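Local atomic coordinates of Ycf54-like protein (Synechocystis sp. PCC 6803, PDB entry 5M2P), a protein that is probably a component of the magnesium protoporphyrin IX monomethyl ester cyclase, needed to form protochlorophyllide in chlorophyll biosynthesis. Residues A[5-10]-A[73-79]; A[44-50]-A[105-109]. All blocks are in the same frame, centred on the assembly; numbering follows the deposited sequence. Where two conformers were deposited one is given.

Interaction 1: residues A[5-10]-A[73-79]; sequences ATYYYA and STNKSFI
Tyr8 and Ser73 pair their backbones as an antiparallel hydrogen-bonded pair: Tyr8 N gives to Ser73 O at 2.8 Å and Ser73 N to Tyr8 O at 2.9 Å, both bonds close to straight. This is the last rung between strands 5-13 and 68-73 before the chain turns into helix 76-86. Ser73 OG, which also bonds to Asp42 O, accepts from Asn75 N in an ST turn, and Asn75, as N-cap, turns OD1 to the backbone N of Ser77 and Phe78, both bonds weak.

Two CH-pi contacts flank the rung. Lys76 CB sits over the centre of the Tyr8 ring, 3.6 Å from its centroid, and in the conformer given the extended lysine chain, with CG anti to the backbone N (chi1 -169°), runs on across the same face toward CE1. Thr74 CG2 covers one face of the Tyr7 ring, nearer the rim, 3.5 Å from Tyr7 CE2. Apolar packing continues at Ile79, whose CG1 lies 3.7 Å from Tyr8 CB while CG2 reaches toward Ala10. A serine at Tyr8 would probably strip the Lys76 methylenes of the ring they lie on and leave the water at Lys76 NZ without its phenol partner.

Two waters add polar bridges. One donates to both Thr6 O and Thr74 O, bridging backbones that have begun to diverge; another joins Tyr8 OH to Lys76 NZ in this conformer, the latter bond long. The chemistry thus grades from paired backbone and apolar packing at Ile79 to hydrated polar ends, where the modelled lysine lays its methylenes on the ring while NZ reaches a water.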
loop_
_atom_site.group_PDB
_atom_site.type_symbol
_atom_site.label_atom_id
_atom_site.label_comp_id
_atom_site.label_asym_id
_atom_site.label_seq_id
_atom_site.Cartn_x
_atom_site.Cartn_y
_atom_site.Cartn_z
ATOM N N ALA A 5 -14.207 -0.614 -5.282
ATOM C CA ALA A 5 -13.626 0.621 -4.768
ATOM C C ALA A 5 -12.293 0.897 -5.466
ATOM O O ALA A 5 -11.654 -0.016 -6.010
ATOM C CB ALA A 5 -13.399 0.473 -3.275
ATOM N N THR A 6 -11.865 2.150 -5.442
ATOM C CA THR A 6 -10.531 2.561 -5.880
ATOM C C THR A 6 -9.582 2.480 -4.703
ATOM O O THR A 6 -9.787 3.087 -3.646
ATOM C CB THR A 6 -10.471 3.990 -6.467
ATOM O OG1 THR A 6 -11.429 4.121 -7.524
ATOM C CG2 THR A 6 -9.119 4.304 -7.042
ATOM N N TYR A 7 -8.509 1.730 -4.928
ATOM C CA TYR A 7 -7.408 1.617 -4.001
ATOM C C TYR A 7 -6.204 2.354 -4.527
ATOM O O TYR A 7 -5.888 2.297 -5.722
ATOM C CB TYR A 7 -7.020 0.141 -3.777
ATOM C CG TYR A 7 -8.121 -0.630 -3.090
ATOM C CD1 TYR A 7 -9.235 -1.093 -3.788
ATOM C CD2 TYR A 7 -8.074 -0.865 -1.724
ATOM C CE1 TYR A 7 -10.276 -1.738 -3.133
ATOM C CE2 TYR A 7 -9.107 -1.514 -1.068
ATOM C CZ TYR A 7 -10.206 -1.942 -1.782
ATOM O OH TYR A 7 -11.237 -2.587 -1.121
ATOM N N TYR A 8 -5.517 3.061 -3.631
ATOM C CA TYR A 8 -4.325 3.806 -3.951
ATOM C C TYR A 8 -3.177 3.120 -3.241
ATOM O O TYR A 8 -3.361 2.624 -2.130
ATOM C CB TYR A 8 -4.467 5.274 -3.464
ATOM C CG TYR A 8 -5.682 5.927 -4.018
ATOM C CD1 TYR A 8 -5.669 6.487 -5.282
ATOM C CD2 TYR A 8 -6.872 5.924 -3.318
ATOM C CE1 TYR A 8 -6.814 7.028 -5.825
ATOM C CE2 TYR A 8 -8.029 6.458 -3.850
ATOM C CZ TYR A 8 -8.003 6.999 -5.115
ATOM O OH TYR A 8 -9.144 7.537 -5.665
ATOM N N TYR A 9 -1.989 3.121 -3.846
ATOM C CA TYR A 9 -0.862 2.443 -3.247
ATOM C C TYR A 9 0.419 3.239 -3.380
ATOM O O TYR A 9 0.615 4.006 -4.331
ATOM C CB TYR A 9 -0.657 1.017 -3.817
ATOM C CG TYR A 9 -0.178 0.978 -5.247
ATOM C CD1 TYR A 9 1.178 1.107 -5.554
ATOM C CD2 TYR A 9 -1.072 0.900 -6.312
ATOM C CE1 TYR A 9 1.617 1.136 -6.859
ATOM C CE2 TYR A 9 -0.638 0.892 -7.632
ATOM C CZ TYR A 9 0.713 1.031 -7.904
ATOM O OH TYR A 9 1.143 1.075 -9.203
ATOM N N ALA A 10 1.293 2.960 -2.416
ATOM C CA ALA A 10 2.700 3.344 -2.455
ATOM C C ALA A 10 3.502 2.052 -2.252
ATOM O O ALA A 10 3.363 1.414 -1.221
ATOM C CB ALA A 10 3.007 4.356 -1.350
ATOM N N SER A 73 -4.464 2.166 0.511
ATOM C CA SER A 73 -5.586 2.799 1.190
ATOM C C SER A 73 -6.660 3.169 0.207
ATOM O O SER A 73 -6.375 3.459 -0.952
ATOM C CB SER A 73 -5.122 4.084 1.888
ATOM O OG SER A 73 -6.132 4.688 2.657
ATOM N N THR A 74 -7.914 3.206 0.674
ATOM C CA THR A 74 -9.006 3.791 -0.094
ATOM C C THR A 74 -9.083 5.311 0.086
ATOM O O THR A 74 -9.905 5.942 -0.548
ATOM C CB THR A 74 -10.338 3.133 0.254
ATOM O OG1 THR A 74 -10.506 3.203 1.674
ATOM C CG2 THR A 74 -10.353 1.678 -0.225
ATOM N N ASN A 75 -8.210 5.853 0.941
ATOM C CA ASN A 75 -8.126 7.291 1.178
ATOM C C ASN A 75 -6.977 7.874 0.371
ATOM O O ASN A 75 -5.815 7.703 0.731
ATOM C CB ASN A 75 -7.926 7.556 2.671
ATOM C CG ASN A 75 -7.820 9.033 3.009
ATOM O OD1 ASN A 75 -7.653 9.877 2.128
ATOM N ND2 ASN A 75 -7.909 9.345 4.285
ATOM N N LYS A 76 -7.282 8.486 -0.766
ATOM C CA LYS A 76 -6.233 9.018 -1.650
ATOM C C LYS A 76 -5.312 9.987 -0.907
ATOM O O LYS A 76 -4.110 9.998 -1.118
ATOM C CB LYS A 76 -6.807 9.687 -2.911
ATOM C CG LYS A 76 -5.741 10.007 -3.962
ATOM C CD LYS A 76 -6.295 10.591 -5.253
ATOM C CE LYS A 76 -5.262 10.497 -6.360
ATOM N NZ LYS A 76 -5.787 10.995 -7.659
ATOM N N SER A 77 -5.892 10.821 -0.063
ATOM C CA SER A 77 -5.063 11.836 0.555
ATOM C C SER A 77 -4.025 11.227 1.484
ATOM O O SER A 77 -2.942 11.784 1.634
ATOM C CB SER A 77 -5.917 12.861 1.263
ATOM O OG SER A 77 -6.622 12.331 2.349
ATOM N N PHE A 78 -4.309 10.064 2.062
ATOM C CA PHE A 78 -3.352 9.381 2.902
ATOM C C PHE A 78 -2.161 8.923 2.073
ATOM O O PHE A 78 -1.010 9.077 2.471
ATOM C CB PHE A 78 -4.012 8.217 3.647
ATOM C CG PHE A 78 -3.053 7.450 4.485
ATOM C CD1 PHE A 78 -2.421 8.055 5.558
ATOM C CD2 PHE A 78 -2.744 6.130 4.197
ATOM C CE1 PHE A 78 -1.519 7.369 6.329
ATOM C CE2 PHE A 78 -1.831 5.432 4.987
ATOM C CZ PHE A 78 -1.224 6.066 6.054
ATOM N N ILE A 79 -2.412 8.401 0.881
ATOM C CA ILE A 79 -1.312 7.954 0.026
ATOM C C ILE A 79 -0.507 9.122 -0.526
ATOM O O ILE A 79 0.682 9.004 -0.696
ATOM C CB ILE A 79 -1.802 6.953 -1.046
ATOM C CG1 ILE A 79 -2.411 5.711 -0.379
ATOM C CG2 ILE A 79 -0.668 6.552 -1.972
ATOM C CD1 ILE A 79 -1.448 4.908 0.448
HETATM O O HOH W 1 -11.347 5.050 -2.730
HETATM O O HOH W 2 -8.604 9.324 -7.819
#

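Interaction 2: residues A[44-50]-A[105-109]; sequences WQVIQPA and LASLD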
loop_
_atom_site.group_PDB
_atom_site.type_symbol
_atom_site.label_atom_id
_atom_site.label_comp_id
_atom_site.label_asym_id
_atom_site.label_seq_id
_atom_site.Cartn_x
_atom_site.Cartn_y
_atom_site.Cartn_z
ATOM N N TRP A 44 -3.667 -0.155 4.923
ATOM C CA TRP A 44 -3.070 -1.434 5.217
ATOM C C TRP A 44 -1.658 -1.478 4.652
ATOM O O TRP A 44 -1.364 -0.872 3.635
ATOM C CB TRP A 44 -3.884 -2.580 4.600
ATOM C CG TRP A 44 -5.368 -2.524 4.858
ATOM C CD1 TRP A 44 -6.044 -3.118 5.876
ATOM C CD2 TRP A 44 -6.338 -1.820 4.086
ATOM N NE1 TRP A 44 -7.366 -2.817 5.786
ATOM C CE2 TRP A 44 -7.580 -2.032 4.693
ATOM C CE3 TRP A 44 -6.280 -1.024 2.934
ATOM C CZ2 TRP A 44 -8.757 -1.479 4.190
ATOM C CZ3 TRP A 44 -7.444 -0.480 2.438
ATOM C CH2 TRP A 44 -8.665 -0.726 3.059
ATOM N N GLN A 45 -0.807 -2.271 5.288
ATOM C CA GLN A 45 0.482 -2.582 4.765
ATOM C C GLN A 45 0.441 -4.025 4.295
ATOM O O GLN A 45 0.065 -4.923 5.069
ATOM C CB GLN A 45 1.553 -2.355 5.830
ATOM C CG GLN A 45 2.951 -2.745 5.358
ATOM C CD GLN A 45 4.066 -2.139 6.215
ATOM O OE1 GLN A 45 4.167 -0.928 6.344
ATOM N NE2 GLN A 45 4.913 -2.986 6.769
ATOM N N VAL A 46 0.795 -4.243 3.034
ATOM C CA VAL A 46 0.696 -5.554 2.394
ATOM C C VAL A 46 2.078 -5.949 1.932
ATOM O O VAL A 46 2.676 -5.291 1.099
ATOM C CB VAL A 46 -0.266 -5.513 1.174
ATOM C CG1 VAL A 46 -0.376 -6.898 0.535
ATOM C CG2 VAL A 46 -1.642 -5.001 1.574
ATOM N N ILE A 47 2.584 -7.056 2.460
ATOM C CA ILE A 47 3.882 -7.571 2.075
ATOM C C ILE A 47 3.731 -8.318 0.744
ATOM O O ILE A 47 2.790 -9.102 0.556
ATOM C CB ILE A 47 4.447 -8.525 3.146
ATOM C CG1 ILE A 47 4.631 -7.794 4.477
ATOM C CG2 ILE A 47 5.767 -9.106 2.675
ATOM C CD1 ILE A 47 4.848 -8.710 5.666
ATOM N N GLN A 48 4.633 -8.063 -0.190
ATOM C CA GLN A 48 4.645 -8.722 -1.480
ATOM C C GLN A 48 3.236 -8.783 -2.102
ATOM O O GLN A 48 2.706 -9.874 -2.402
ATOM C CB GLN A 48 5.247 -10.128 -1.373
ATOM C CG GLN A 48 5.913 -10.556 -2.669
ATOM C CD GLN A 48 7.202 -9.806 -3.000
ATOM O OE1 GLN A 48 7.793 -9.144 -2.160
ATOM N NE2 GLN A 48 7.627 -9.920 -4.238
ATOM N N PRO A 49 2.645 -7.615 -2.372
ATOM C CA PRO A 49 1.234 -7.628 -2.786
ATOM C C PRO A 49 0.924 -8.367 -4.086
ATOM O O PRO A 49 1.570 -8.188 -5.110
ATOM C CB PRO A 49 0.921 -6.146 -2.990
ATOM C CG PRO A 49 2.278 -5.489 -3.152
ATOM C CD PRO A 49 3.175 -6.251 -2.209
ATOM N N ALA A 50 -0.143 -9.160 -4.041
ATOM C CA ALA A 50 -0.627 -9.852 -5.223
ATOM C C ALA A 50 -1.180 -8.911 -6.284
ATOM O O ALA A 50 -1.231 -9.242 -7.462
ATOM C CB ALA A 50 -1.699 -10.833 -4.818
ATOM N N LEU A 105 -5.778 -6.899 -0.755
ATOM C CA LEU A 105 -4.850 -7.017 0.359
ATOM C C LEU A 105 -4.078 -8.325 0.407
ATOM O O LEU A 105 -3.319 -8.548 1.341
ATOM C CB LEU A 105 -5.581 -6.794 1.688
ATOM C CG LEU A 105 -6.401 -5.502 1.714
ATOM C CD1 LEU A 105 -7.069 -5.365 3.073
ATOM C CD2 LEU A 105 -5.580 -4.248 1.387
ATOM N N ALA A 106 -4.219 -9.171 -0.606
ATOM C CA ALA A 106 -3.540 -10.472 -0.590
ATOM C C ALA A 106 -2.040 -10.307 -0.816
ATOM O O ALA A 106 -1.605 -9.465 -1.606
ATOM C CB ALA A 106 -4.117 -11.398 -1.650
ATOM N N SER A 107 -1.273 -11.151 -0.125
ATOM C CA SER A 107 0.161 -11.281 -0.286
ATOM C C SER A 107 0.472 -12.477 -1.177
ATOM O O SER A 107 -0.271 -13.481 -1.182
ATOM C CB SER A 107 0.820 -11.467 1.071
ATOM O OG SER A 107 2.216 -11.682 0.903
ATOM N N LEU A 108 1.594 -12.397 -1.885
ATOM C CA LEU A 108 2.047 -13.528 -2.692
ATOM C C LEU A 108 2.846 -14.506 -1.880
ATOM O O LEU A 108 3.123 -15.613 -2.345
ATOM C CB LEU A 108 2.922 -13.062 -3.837
ATOM C CG LEU A 108 2.147 -12.289 -4.902
ATOM C CD1 LEU A 108 3.080 -11.640 -5.900
ATOM C CD2 LEU A 108 1.126 -13.194 -5.619
ATOM N N ASP A 109 3.206 -14.116 -0.667
ATOM C CA ASP A 109 3.929 -15.022 0.221
ATOM C C ASP A 109 2.989 -16.041 0.863
ATOM O O ASP A 109 1.768 -15.863 0.858
ATOM C CB ASP A 109 4.696 -14.213 1.263
ATOM C CG ASP A 109 5.864 -13.421 0.661
ATOM O OD1 ASP A 109 6.270 -13.634 -0.517
ATOM O OD2 ASP A 109 6.384 -12.567 1.395
ATOM O OXT ASP A 109 3.468 -17.050 1.377
#
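The C-terminal tail runs along the outermost strand 43-47 and the turn after it, fastened there by a single backbone bridge between Pro49 and Ser107. Ala50 N gives a nearly straight bond to Ala106 O (2.9 Å, 177° at the hydrogen), and Leu108 N donates to Gln48 O at 2.8 Å. Ser107 adds a side-chain bond: with OG anti to the backbone N (chi1 176°), the hydroxyl donates to Ile47 O at 2.7 Å from above the carbonyl plane. The same OG accepts from Asp109 N, an ST turn that curls the last residue back over Gln48.

Apolar contacts extend to both ends. Leu105 crosses Trp44 at about a right angle, laying CD1 squarely over one face of the five-membered ring, 3.6 Å from its centroid, while CD2 meets Trp44 CE3 on the benzo side. Val46 CG1 rests on the backbone, 3.5 Å from Leu105 O. Farther on, Leu108 CD2 packs against Ala50 CB at 3.8 Å, and the aliphatic part of Gln48 passes beside the Asp109 carboxylate. The amide of Gln48 turns elsewhere, bonding through OE1 to Asn68 N and through NE2 to Glu66 O. Strand 43-47 keeps its regular antiparallel pairing with strand 68-73; the arrangement is that of an irregular C-terminal tail lying along an outer strand of an antiparallel sheet, on the face carrying Trp44 and Val46, with one isolated bridge just past the strand's end.

Interactions 1 and 2 lie on opposite sides of the chain's centre, their centres about 15 Å apart, yet both reach the same four-stranded antiparallel sheet, ordered 43-47, 68-73, 5-13, 90-96. Strand 68-73, whose last residue Ser73 belongs to interaction 1, lies between strands 43-47 and 5-13, and Trp44 reaches over it: its CZ3 packs 4.0 Å from both Ser73 CA and Tyr7 CE2. Along the chain the segments alternate, 5-10, 44-50, 73-79, then 105-109, so the two contacts cross in sequence. Interaction 1 fixes the start of helix 76-86 beside the N-terminal strand, whereas interaction 2 brings the C-terminus back to the sheet. Together they tie both chain ends into one compact single-chain fold.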